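Local coordinates for LysM domain protein (PDB 4OIT) that binds mannose as a domain-swapped dimeric lectin of the beta-prism II fold, at residues D31-L36 / T46-Q51. Numbering follows the deposited sequence.
Sequences DGNLVL and TGTNGQ
In this beta-prism II lectin, Thr46 and Leu34 extend the antiparallel pairing of strands 34-38 and 41-45 by one residue pair beyond the end of strand 41-45, before the loop 46-51 runs beside the turn 31-33 on its way to strand 53-58. Thr46 N gives a hydrogen bond to Leu34 O (3.1 Å), and Leu34 N returns one to Thr46 OG1 (3.2 Å), so a hydroxyl takes the place of a backbone carbonyl. That hydroxyl, set between its own backbone N and carbonyl carbon (chi1 52°), donates in turn to Thr48 OG1, which itself donates a hydrogen bond to Gly32 O at 2.7 Å, from above the carbonyl plane: a chain of two hydroxyl hydrogen bonds from Thr46 through Thr48 to the turn. Asn33 reaches into the bend of the loop with CG anti to its backbone N (chi1 -155°), and its OD1 accepts from Thr48 N at 3.2 Å, the donor lying well above the amide plane. Asp31 OD1 accepts a hydrogen bond from Asn33 N, which comes from above the carboxylate plane, closing an Asx turn just before the strand. On the apolar side, Thr46 CG2 rests on Leu34 CB and CD2, and Leu34 continues onto Phe64 and Leu66 of strand 64-68. Trp74 of the second subunit packs on both Thr46 and Thr48, bringing the loop into the dimer interface. At the far end, the type II turn 48-51 presents Gly50 N to Asp31 O (2.8 Å), an almost straight bond of 173° at the hydrogen, while Asn49 CA adds a CA-H...O contact of 3.4 Å to the same Asp31 O.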
loop_
_atom_site.group_PDB
_atom_site.type_symbol
_atom_site.label_atom_id
_atom_site.label_comp_id
_atom_site.label_asym_id
_atom_site.label_seq_id
_atom_site.Cartn_x
_atom_site.Cartn_y
_atom_site.Cartn_z
ATOM N N ASP B 31 8.441 -9.029 -9.588
ATOM C CA ASP B 31 8.777 -7.716 -10.160
ATOM C C ASP B 31 7.544 -6.837 -10.431
ATOM O O ASP B 31 7.676 -5.715 -10.912
ATOM C CB ASP B 31 9.634 -7.863 -11.430
ATOM C CG ASP B 31 8.879 -8.484 -12.603
ATOM O OD1 ASP B 31 7.680 -8.818 -12.471
ATOM O OD2 ASP B 31 9.503 -8.640 -13.673
ATOM N N GLY B 32 6.355 -7.358 -10.136
ATOM C CA GLY B 32 5.112 -6.599 -10.265
ATOM C C GLY B 32 4.345 -6.880 -11.544
ATOM O O GLY B 32 3.186 -6.487 -11.672
ATOM N N ASN B 33 4.985 -7.557 -12.495
ATOM C CA ASN B 33 4.362 -7.836 -13.783
ATOM C C ASN B 33 3.439 -9.049 -13.710
ATOM O O ASN B 33 3.824 -10.104 -13.205
ATOM C CB ASN B 33 5.432 -8.046 -14.858
ATOM C CG ASN B 33 4.928 -7.745 -16.263
ATOM O OD1 ASN B 33 3.809 -7.254 -16.455
ATOM N ND2 ASN B 33 5.762 -8.033 -17.259
ATOM N N LEU B 34 2.213 -8.880 -14.196
ATOM C CA LEU B 34 1.284 -9.990 -14.363
ATOM C C LEU B 34 1.525 -10.589 -15.743
ATOM O O LEU B 34 1.156 -9.994 -16.752
ATOM C CB LEU B 34 -0.165 -9.515 -14.241
ATOM C CG LEU B 34 -1.217 -10.618 -14.412
ATOM C CD1 LEU B 34 -1.190 -11.576 -13.227
ATOM C CD2 LEU B 34 -2.606 -10.025 -14.596
ATOM N N VAL B 35 2.133 -11.770 -15.779
ATOM C CA VAL B 35 2.592 -12.363 -17.034
ATOM C C VAL B 35 1.843 -13.651 -17.376
ATOM O O VAL B 35 1.689 -14.537 -16.535
ATOM C CB VAL B 35 4.101 -12.672 -16.982
ATOM C CG1 VAL B 35 4.613 -13.042 -18.368
ATOM C CG2 VAL B 35 4.873 -11.479 -16.431
ATOM N N LEU B 36 1.388 -13.736 -18.624
ATOM C CA LEU B 36 0.796 -14.951 -19.172
ATOM C C LEU B 36 1.852 -15.710 -19.972
ATOM O O LEU B 36 2.350 -15.210 -20.981
ATOM C CB LEU B 36 -0.394 -14.607 -20.075
ATOM C CG LEU B 36 -1.080 -15.766 -20.807
ATOM C CD1 LEU B 36 -1.712 -16.742 -19.825
ATOM C CD2 LEU B 36 -2.121 -15.237 -21.779
ATOM N N THR B 46 0.823 -7.354 -18.373
ATOM C CA THR B 46 0.293 -6.023 -18.058
ATOM C C THR B 46 1.355 -4.924 -18.163
ATOM O O THR B 46 1.030 -3.736 -18.094
ATOM C CB THR B 46 -0.282 -5.980 -16.630
ATOM O OG1 THR B 46 0.696 -6.475 -15.707
ATOM C CG2 THR B 46 -1.548 -6.817 -16.537
ATOM N N GLY B 47 2.617 -5.323 -18.301
ATOM C CA GLY B 47 3.723 -4.379 -18.434
ATOM C C GLY B 47 3.937 -3.546 -17.186
ATOM O O GLY B 47 4.396 -2.411 -17.266
ATOM N N THR B 48 3.613 -4.122 -16.031
ATOM C CA THR B 48 3.696 -3.415 -14.751
ATOM C C THR B 48 4.980 -3.750 -13.986
ATOM O O THR B 48 5.069 -3.517 -12.780
ATOM C CB THR B 48 2.465 -3.719 -13.872
ATOM O OG1 THR B 48 2.252 -5.136 -13.810
ATOM C CG2 THR B 48 1.229 -3.048 -14.445
ATOM N N ASN B 49 5.967 -4.297 -14.695
ATOM C CA ASN B 49 7.293 -4.556 -14.124
ATOM C C ASN B 49 7.957 -3.291 -13.586
ATOM O O ASN B 49 8.144 -2.323 -14.319
ATOM C CB ASN B 49 8.220 -5.231 -15.146
ATOM C CG ASN B 49 8.186 -4.560 -16.509
ATOM O OD1 ASN B 49 7.113 -4.348 -17.078
ATOM N ND2 ASN B 49 9.358 -4.242 -17.047
ATOM N N GLY B 50 8.313 -3.313 -12.303
ATOM C CA GLY B 50 8.919 -2.160 -11.628
ATOM C C GLY B 50 7.926 -1.210 -10.973
ATOM O O GLY B 50 8.318 -0.165 -10.454
ATOM N N GLN B 51 6.644 -1.577 -10.974
ATOM C CA GLN B 51 5.586 -0.704 -10.445
ATOM C C GLN B 51 5.037 -1.165 -9.086
ATOM O O GLN B 51 3.954 -0.746 -8.678
ATOM C CB GLN B 51 4.447 -0.580 -11.462
ATOM C CG GLN B 51 4.904 -0.141 -12.844
ATOM C CD GLN B 51 3.753 0.124 -13.799
ATOM O OE1 GLN B 51 2.593 0.196 -13.395
ATOM N NE2 GLN B 51 4.075 0.272 -15.079
#